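Local coordinates for cell wall surface anchor family protein (Streptococcus pneumoniae, PDB 4OQ1) that serves as an ancillary pilin of the bacterial surface, where it probably attaches the pilus to the cell wall, at residues L30-E35 / L137-K142; N36-V41 / L94-E99; L107-S112 / P122-F127. The protein carries 3 engineered substitutions. All coordinates share one frame; numbering follows the deposited sequence.

Contact 1: L30-E35 / L137-K142; sequences LVLQLE and LVIVAK
Val31 meets the partner strand on both of its backbone polar atoms: its N donates to Leu137 O at 2.8 Å, and its O accepts Ile139 N at 2.8 Å. Gln33 repeats the pattern two residues on, with its N bonded to Ile139 O and its O to Ala141 N, each at 3.0 Å. The alternation, together with an angle of 21° between the two chain directions, establishes a parallel pairing. The first two bonds are nearly straight, the second at 176° at the hydrogen.

Side chains divide between two faces. On one, Leu30 CD1 lies 3.8 Å from Ile139 CD1; Leu30 CG stands anti to the backbone N (chi1 174°), and CD1 also approaches the CG and CD2 of Leu137. Leu32 runs alongside Ile139, its CD2 3.9 Å from Ile139 CB. On the other face, Gln33 reaches across Val138 and Val140 at a slant, its OE1 3.6 Å from Val140 CG2. Gln97 OE1 accepts a hydrogen bond from Gln33 NE2, giving the amide nitrogen a partner.

Further out, Phe125 and Phe127 of strand 120-129 cover the leucine and isoleucine face, while Tyr121 OH bonds both Glu35 N and Ala141 O, joining the segments toward their C-terminal ends. Backbone bonds of Leu30 with Val100 and Leu32 with Ile98 place antiparallel strand 98-103 on one flank of strand 28-33; strand 137-140, on the other, forms the edge of the sheet within this chain.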
# COMPACT_ATOMS: atom_id res chain seq x y z
N LEU A 30 28.60 -15.40 -20.94
CA LEU A 30 27.31 -15.99 -20.54
C LEU A 30 26.25 -14.88 -20.40
O LEU A 30 26.44 -13.87 -19.78
CB LEU A 30 27.46 -16.76 -19.19
CG LEU A 30 26.14 -17.30 -18.59
CD1 LEU A 30 25.48 -18.38 -19.33
CD2 LEU A 30 26.45 -17.69 -17.11
N VAL A 31 25.12 -15.10 -21.06
CA VAL A 31 23.94 -14.21 -20.97
C VAL A 31 22.88 -14.92 -20.03
O VAL A 31 22.59 -16.13 -20.21
CB VAL A 31 23.37 -13.98 -22.43
CG1 VAL A 31 21.93 -13.52 -22.45
CG2 VAL A 31 24.22 -12.97 -23.21
N LEU A 32 22.43 -14.21 -18.98
CA LEU A 32 21.41 -14.68 -18.05
C LEU A 32 20.15 -13.81 -18.21
O LEU A 32 20.18 -12.61 -18.10
CB LEU A 32 21.91 -14.59 -16.60
CG LEU A 32 23.08 -15.54 -16.29
CD1 LEU A 32 23.72 -15.29 -14.97
CD2 LEU A 32 22.60 -16.98 -16.35
N GLN A 33 19.03 -14.44 -18.49
CA GLN A 33 17.77 -13.75 -18.53
C GLN A 33 17.03 -14.15 -17.24
O GLN A 33 17.09 -15.30 -16.81
CB GLN A 33 17.05 -14.14 -19.83
CG GLN A 33 17.70 -13.57 -21.07
CD GLN A 33 17.32 -14.27 -22.38
OE1 GLN A 33 16.53 -15.21 -22.41
NE2 GLN A 33 17.85 -13.76 -23.48
N LEU A 34 16.37 -13.20 -16.60
CA LEU A 34 15.74 -13.43 -15.31
C LEU A 34 14.22 -13.20 -15.34
O LEU A 34 13.71 -12.42 -16.19
CB LEU A 34 16.31 -12.49 -14.28
CG LEU A 34 17.82 -12.43 -14.14
CD1 LEU A 34 18.12 -11.48 -13.02
CD2 LEU A 34 18.48 -13.79 -13.90
N GLU A 35 13.56 -13.76 -14.35
CA GLU A 35 12.15 -13.47 -14.08
C GLU A 35 12.06 -12.00 -13.58
O GLU A 35 12.83 -11.55 -12.70
CB GLU A 35 11.60 -14.41 -13.04
CG GLU A 35 11.69 -15.95 -13.36
CD GLU A 35 11.37 -16.83 -12.16
OE1 GLU A 35 10.74 -16.43 -11.17
OE2 GLU A 35 11.68 -18.05 -12.16
N LEU A 137 26.65 -17.90 -24.70
CA LEU A 137 25.75 -18.92 -24.18
C LEU A 137 24.57 -18.18 -23.49
O LEU A 137 24.79 -17.31 -22.72
CB LEU A 137 26.52 -19.75 -23.14
CG LEU A 137 25.74 -20.90 -22.57
CD1 LEU A 137 25.26 -21.93 -23.61
CD2 LEU A 137 26.59 -21.59 -21.56
N VAL A 138 23.35 -18.60 -23.74
CA VAL A 138 22.12 -17.98 -23.18
C VAL A 138 21.41 -18.93 -22.22
O VAL A 138 20.96 -19.98 -22.63
CB VAL A 138 21.09 -17.61 -24.29
CG1 VAL A 138 19.90 -16.94 -23.67
CG2 VAL A 138 21.76 -16.73 -25.36
N ILE A 139 21.31 -18.56 -20.96
CA ILE A 139 20.54 -19.31 -19.99
C ILE A 139 19.42 -18.45 -19.36
O ILE A 139 19.66 -17.37 -18.87
CB ILE A 139 21.43 -19.78 -18.85
CG1 ILE A 139 22.34 -20.87 -19.42
CG2 ILE A 139 20.63 -20.27 -17.65
CD1 ILE A 139 23.31 -21.43 -18.48
N VAL A 140 18.23 -19.03 -19.33
CA VAL A 140 17.07 -18.39 -18.73
C VAL A 140 16.97 -18.97 -17.30
O VAL A 140 16.55 -20.11 -17.12
CB VAL A 140 15.76 -18.67 -19.53
CG1 VAL A 140 14.62 -17.85 -18.97
CG2 VAL A 140 15.88 -18.42 -21.02
N ALA A 141 17.38 -18.20 -16.29
CA ALA A 141 17.61 -18.80 -14.95
C ALA A 141 16.33 -18.81 -14.11
O ALA A 141 15.68 -17.76 -13.98
CB ALA A 141 18.63 -17.95 -14.23
N LYS A 142 15.96 -19.96 -13.51
CA LYS A 142 14.76 -20.07 -12.76
C LYS A 142 15.12 -19.61 -11.40
O LYS A 142 16.17 -19.95 -10.89
CB LYS A 142 14.25 -21.50 -12.67
CG LYS A 142 13.10 -21.67 -11.70
CD LYS A 142 12.32 -22.90 -12.11
CE LYS A 142 10.91 -22.87 -11.52
NZ LYS A 142 11.06 -23.03 -10.09

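Contact 2: N36-V41 / L94-E99; sequences NYQEVV and LENQIE
The Tyr37 ring lies flat against the backbone of the turn at Asn96 and Gln97. Asn96 C and Gln97 N both stand 3.4 Å above one ring face, displaced toward its rim. The opposite face receives Val41 CG2, one helical turn later, so the ring is sandwiched between its own helix and the turn. The bond from CA to CB of Tyr37 points toward the turn, and CG stands anti to the backbone N (chi1 -179°).

Its tip is polar. Tyr37 OH donates to Leu94 O at 2.7 Å, arriving from above the carbonyl plane, 38° out of it. Ile98 CG1 comes to the ring edge, 4.0 Å from Tyr37 CE1.

Gln38 makes a second polar link beside the ring. Its chain bends at chi2 (-51°), and NE2 donates to Glu95 O at 3.1 Å; that oxygen lies close to the Gln38 amide plane. Two consecutive carbonyls, those of Leu94 and Glu95, are therefore taken by consecutive helix residues.

The turn has a weak bond of its own, from Leu94 N to Gln97 O. Residues 94-97 join the antiparallel strands 85-93 and 98-103, so the arrangement is a beta-hairpin whose connecting turn is covered by the first turn of helix 37-42.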
# COMPACT_ATOMS: atom_id res chain seq x y z
N ASN A 36 11.11 -11.24 -14.14
CA ASN A 36 10.75 -9.93 -13.60
C ASN A 36 11.99 -9.08 -13.70
O ASN A 36 12.25 -8.27 -12.81
CB ASN A 36 10.26 -10.06 -12.14
CG ASN A 36 9.38 -8.86 -11.67
OD1 ASN A 36 8.79 -8.20 -12.47
ND2 ASN A 36 9.34 -8.59 -10.37
N TYR A 37 12.74 -9.26 -14.81
CA TYR A 37 14.04 -8.68 -14.98
C TYR A 37 14.05 -7.17 -14.75
O TYR A 37 14.83 -6.71 -13.97
CB TYR A 37 14.65 -8.96 -16.37
CG TYR A 37 16.04 -8.36 -16.55
CD1 TYR A 37 17.20 -9.02 -16.02
CD2 TYR A 37 16.23 -7.13 -17.18
CE1 TYR A 37 18.46 -8.48 -16.18
CE2 TYR A 37 17.49 -6.58 -17.30
CZ TYR A 37 18.60 -7.23 -16.83
OH TYR A 37 19.88 -6.67 -16.96
N GLN A 38 13.19 -6.39 -15.45
CA GLN A 38 13.20 -4.89 -15.33
C GLN A 38 13.05 -4.44 -13.92
O GLN A 38 13.81 -3.60 -13.48
CB GLN A 38 12.09 -4.19 -16.12
CG GLN A 38 11.84 -4.70 -17.53
CD GLN A 38 13.09 -4.80 -18.37
OE1 GLN A 38 13.34 -5.81 -19.05
NE2 GLN A 38 13.87 -3.74 -18.36
N GLU A 39 12.04 -4.95 -13.24
CA GLU A 39 11.82 -4.59 -11.83
C GLU A 39 12.95 -4.94 -10.87
O GLU A 39 13.28 -4.18 -10.01
CB GLU A 39 10.50 -5.21 -11.31
CG GLU A 39 10.07 -4.70 -9.91
CD GLU A 39 8.67 -5.13 -9.49
OE1 GLU A 39 8.50 -6.29 -9.05
OE2 GLU A 39 7.70 -4.31 -9.56
N VAL A 40 13.48 -6.15 -10.95
CA VAL A 40 14.66 -6.51 -10.16
C VAL A 40 15.76 -5.53 -10.40
O VAL A 40 16.32 -4.98 -9.46
CB VAL A 40 15.19 -7.92 -10.59
CG1 VAL A 40 16.52 -8.18 -9.97
CG2 VAL A 40 14.16 -9.02 -10.29
N VAL A 41 16.08 -5.27 -11.67
CA VAL A 41 17.16 -4.31 -11.98
C VAL A 41 16.85 -2.96 -11.32
O VAL A 41 17.69 -2.36 -10.63
CB VAL A 41 17.26 -4.14 -13.50
CG1 VAL A 41 17.99 -2.87 -13.86
CG2 VAL A 41 17.88 -5.34 -14.14
N LEU A 94 22.59 -5.25 -18.43
CA LEU A 94 22.15 -4.51 -19.59
C LEU A 94 20.62 -4.34 -19.58
O LEU A 94 19.99 -4.54 -18.56
CB LEU A 94 22.64 -5.23 -20.87
CG LEU A 94 24.13 -5.54 -21.01
CD1 LEU A 94 24.44 -6.09 -22.38
CD2 LEU A 94 25.00 -4.30 -20.78
N GLU A 95 20.01 -3.99 -20.72
CA GLU A 95 18.58 -3.56 -20.73
C GLU A 95 17.54 -4.65 -20.46
O GLU A 95 16.57 -4.44 -19.71
CB GLU A 95 18.23 -2.86 -22.07
CG GLU A 95 19.18 -1.74 -22.50
CD GLU A 95 20.37 -2.25 -23.29
OE1 GLU A 95 20.20 -2.56 -24.49
OE2 GLU A 95 21.50 -2.34 -22.71
N ASN A 96 17.68 -5.81 -21.13
CA ASN A 96 16.74 -6.89 -20.86
C ASN A 96 17.43 -8.20 -20.37
O ASN A 96 16.74 -9.19 -20.17
CB ASN A 96 15.90 -7.20 -22.10
CG ASN A 96 14.65 -8.01 -21.79
OD1 ASN A 96 14.11 -7.94 -20.71
ND2 ASN A 96 14.22 -8.82 -22.73
N GLN A 97 18.75 -8.13 -20.16
CA GLN A 97 19.57 -9.33 -19.75
C GLN A 97 20.95 -8.99 -19.16
O GLN A 97 21.47 -7.86 -19.25
CB GLN A 97 19.66 -10.30 -20.94
CG GLN A 97 20.56 -9.86 -22.09
CD GLN A 97 20.31 -10.59 -23.42
OE1 GLN A 97 19.32 -11.29 -23.60
NE2 GLN A 97 21.22 -10.40 -24.37
N ILE A 98 21.56 -9.97 -18.49
CA ILE A 98 22.84 -9.83 -17.83
C ILE A 98 23.82 -10.45 -18.77
O ILE A 98 23.48 -11.43 -19.49
CB ILE A 98 22.93 -10.61 -16.46
CG1 ILE A 98 22.13 -9.96 -15.39
CG2 ILE A 98 24.35 -10.75 -15.93
CD1 ILE A 98 21.54 -10.97 -14.44
N GLU A 99 25.01 -9.88 -18.82
CA GLU A 99 26.22 -10.53 -19.40
C GLU A 99 27.27 -10.77 -18.34
O GLU A 99 27.52 -9.92 -17.47
CB GLU A 99 26.89 -9.76 -20.54
CG GLU A 99 26.16 -9.82 -21.85
CD GLU A 99 26.79 -8.89 -22.89
OE1 GLU A 99 27.82 -8.21 -22.61
OE2 GLU A 99 26.25 -8.84 -24.00

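Contact 3: L107-S112 / P122-F127; sequences LYYVRS and PAEFLF
Arg111 O is gripped by two donors: Ala123 N across the contact at 3.1 Å, and a water at 2.8 Å. Ala123 N stands well above the carbonyl plane, 53° out of it. The same water donates to Glu124 OE2, bridging backbone and side chain. A second water accepts from Tyr109 OH and donates to Glu124 OE1, while Arg111 NH1 donates to Tyr109 OH at 2.8 Å. Glu124 OE2 also lies over one face of the Arg111 guanidinium, 3.7 Å from Arg111 NH2; this is a long salt bridge of charges alone. His74 supplies outside partners, its ND1 to Glu124 OE1 and its O to Arg111 NH2.

Tyr108 and Phe127 form an antiparallel hydrogen-bonded pair, as do Val110 and Phe125, with Val110 N 2.9 Å from Phe125 O. Beyond Val110 the register slips by one residue, a beta bulge, and Ser112 then faces Pro122.

The face carrying Tyr108 and Val110 is built on two phenyl rings. Each has CG between the backbone N and the carbonyl carbon (chi1 57° for Phe125, 68° for Phe127), and each lies under a partner's CB: Val110 CB is 4.0 Å from the Phe125 centroid and Tyr108 CB 3.8 Å from that of Phe127. Val110 CG2 meets the edge of Phe127, 3.6 Å from CE2. On the other face Tyr109 packs on Leu126.

CH-pi and apolar packing thus serve the phenylalanine face, whereas direct and water-mediated hydrogen bonds hold the bulged end; there the Arg111 guanidinium and the two donating waters would be expected to favour a charged Glu124 carboxylate.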
# COMPACT_ATOMS: atom_id res chain seq x y z
N LEU A 107 33.14 -26.40 -16.48
CA LEU A 107 31.79 -26.75 -16.12
C LEU A 107 31.59 -26.11 -14.74
O LEU A 107 32.36 -26.30 -13.86
CB LEU A 107 31.62 -28.25 -16.08
CG LEU A 107 30.29 -28.80 -15.58
CD1 LEU A 107 29.14 -28.37 -16.44
CD2 LEU A 107 30.36 -30.32 -15.49
N TYR A 108 30.59 -25.26 -14.66
CA TYR A 108 30.47 -24.29 -13.58
C TYR A 108 29.12 -24.46 -12.86
O TYR A 108 28.14 -24.75 -13.48
CB TYR A 108 30.58 -22.96 -14.15
CG TYR A 108 31.94 -22.62 -14.68
CD1 TYR A 108 32.95 -22.20 -13.86
CD2 TYR A 108 32.13 -22.56 -16.08
CE1 TYR A 108 34.20 -21.85 -14.38
CE2 TYR A 108 33.34 -22.18 -16.63
CZ TYR A 108 34.39 -21.84 -15.79
OH TYR A 108 35.57 -21.46 -16.33
N TYR A 109 29.12 -24.39 -11.52
CA TYR A 109 27.90 -24.45 -10.76
C TYR A 109 27.64 -23.06 -10.19
O TYR A 109 28.56 -22.40 -9.67
CB TYR A 109 28.13 -25.43 -9.56
CG TYR A 109 27.05 -25.49 -8.56
CD1 TYR A 109 25.74 -25.85 -8.92
CD2 TYR A 109 27.34 -25.37 -7.22
CE1 TYR A 109 24.72 -25.93 -7.95
CE2 TYR A 109 26.34 -25.41 -6.26
CZ TYR A 109 25.04 -25.75 -6.60
OH TYR A 109 24.03 -25.91 -5.66
N VAL A 110 26.38 -22.64 -10.24
CA VAL A 110 25.91 -21.31 -9.69
C VAL A 110 24.81 -21.60 -8.66
O VAL A 110 24.00 -22.51 -8.84
CB VAL A 110 25.33 -20.44 -10.80
CG1 VAL A 110 24.75 -19.11 -10.30
CG2 VAL A 110 26.38 -20.22 -11.87
N ARG A 111 24.87 -20.88 -7.56
CA ARG A 111 23.85 -20.88 -6.54
C ARG A 111 23.04 -19.59 -6.39
O ARG A 111 21.91 -19.61 -5.89
CB ARG A 111 24.52 -21.15 -5.22
CG ARG A 111 24.51 -22.65 -4.89
CD ARG A 111 25.03 -22.99 -3.50
NE ARG A 111 23.96 -23.04 -2.51
CZ ARG A 111 23.20 -24.10 -2.30
NH1 ARG A 111 23.37 -25.19 -3.03
NH2 ARG A 111 22.30 -24.08 -1.33
N SER A 112 23.62 -18.47 -6.79
CA SER A 112 23.01 -17.17 -6.74
C SER A 112 23.43 -16.30 -7.91
O SER A 112 24.62 -16.24 -8.20
CB SER A 112 23.60 -16.46 -5.47
OG SER A 112 22.98 -15.21 -5.24
N PRO A 122 18.31 -15.98 -6.13
CA PRO A 122 18.88 -17.31 -6.04
C PRO A 122 18.49 -18.14 -7.21
O PRO A 122 17.38 -18.09 -7.68
CB PRO A 122 18.32 -17.85 -4.74
CG PRO A 122 17.13 -17.03 -4.47
CD PRO A 122 17.29 -15.73 -5.10
N ALA A 123 19.43 -18.98 -7.63
CA ALA A 123 19.30 -19.78 -8.81
C ALA A 123 20.41 -20.88 -8.83
O ALA A 123 21.58 -20.58 -8.83
CB ALA A 123 19.40 -18.90 -10.03
N GLU A 124 20.01 -22.11 -8.92
CA GLU A 124 20.89 -23.21 -8.93
C GLU A 124 20.92 -23.90 -10.23
O GLU A 124 19.92 -24.53 -10.60
CB GLU A 124 20.47 -24.16 -7.89
CG GLU A 124 20.61 -23.50 -6.49
CD GLU A 124 20.09 -24.38 -5.33
OE1 GLU A 124 19.76 -25.55 -5.54
OE2 GLU A 124 20.04 -23.86 -4.19
N PHE A 125 22.07 -23.78 -10.92
CA PHE A 125 22.19 -24.44 -12.20
C PHE A 125 23.65 -24.69 -12.55
O PHE A 125 24.59 -24.14 -11.91
CB PHE A 125 21.51 -23.62 -13.31
CG PHE A 125 22.03 -22.21 -13.43
CD1 PHE A 125 21.62 -21.17 -12.60
CD2 PHE A 125 22.97 -21.92 -14.40
CE1 PHE A 125 22.17 -19.92 -12.73
CE2 PHE A 125 23.49 -20.66 -14.54
CZ PHE A 125 23.06 -19.65 -13.74
N LEU A 126 23.84 -25.40 -13.65
CA LEU A 126 25.18 -25.56 -14.16
C LEU A 126 25.18 -24.93 -15.51
O LEU A 126 24.16 -24.89 -16.17
CB LEU A 126 25.50 -27.06 -14.40
CG LEU A 126 25.55 -28.10 -13.31
CD1 LEU A 126 26.13 -29.40 -13.85
CD2 LEU A 126 26.41 -27.59 -12.22
N PHE A 127 26.33 -24.44 -15.87
CA PHE A 127 26.59 -24.14 -17.27
C PHE A 127 27.97 -24.65 -17.76
O PHE A 127 28.93 -24.68 -17.01
CB PHE A 127 26.38 -22.63 -17.54
CG PHE A 127 27.35 -21.70 -16.90
CD1 PHE A 127 28.52 -21.31 -17.57
CD2 PHE A 127 27.16 -21.27 -15.61
CE1 PHE A 127 29.40 -20.39 -17.03
CE2 PHE A 127 28.08 -20.41 -15.01
CZ PHE A 127 29.20 -19.98 -15.70
O HOH W 1 21.95 -27.10 -6.45
O HOH W 2 20.25 -21.00 -4.11

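Overall arrangement
From the N terminus, strand 28-33 opens contact 1 and runs into helix 37-42, which opens contact 2. Contact 2 closes first, at 94-99, bringing the helix onto the hairpin turn before strand 98-103. Contact 3 then opens and closes within 107-127, a short local loop, before contact 1 closes at 137-142. Contacts 2 and 3 therefore follow one another in series, both enclosed by contact 1, and none cross. Contacts 2 and 3 do not touch, their nearest atoms being about 9 Å apart, but contact 1 meets both: strand 28-33 pairs with the strand of contact 2, and its side chains pack against strand 120-129 of contact 3. All three reach one mixed sheet of the N-terminal region.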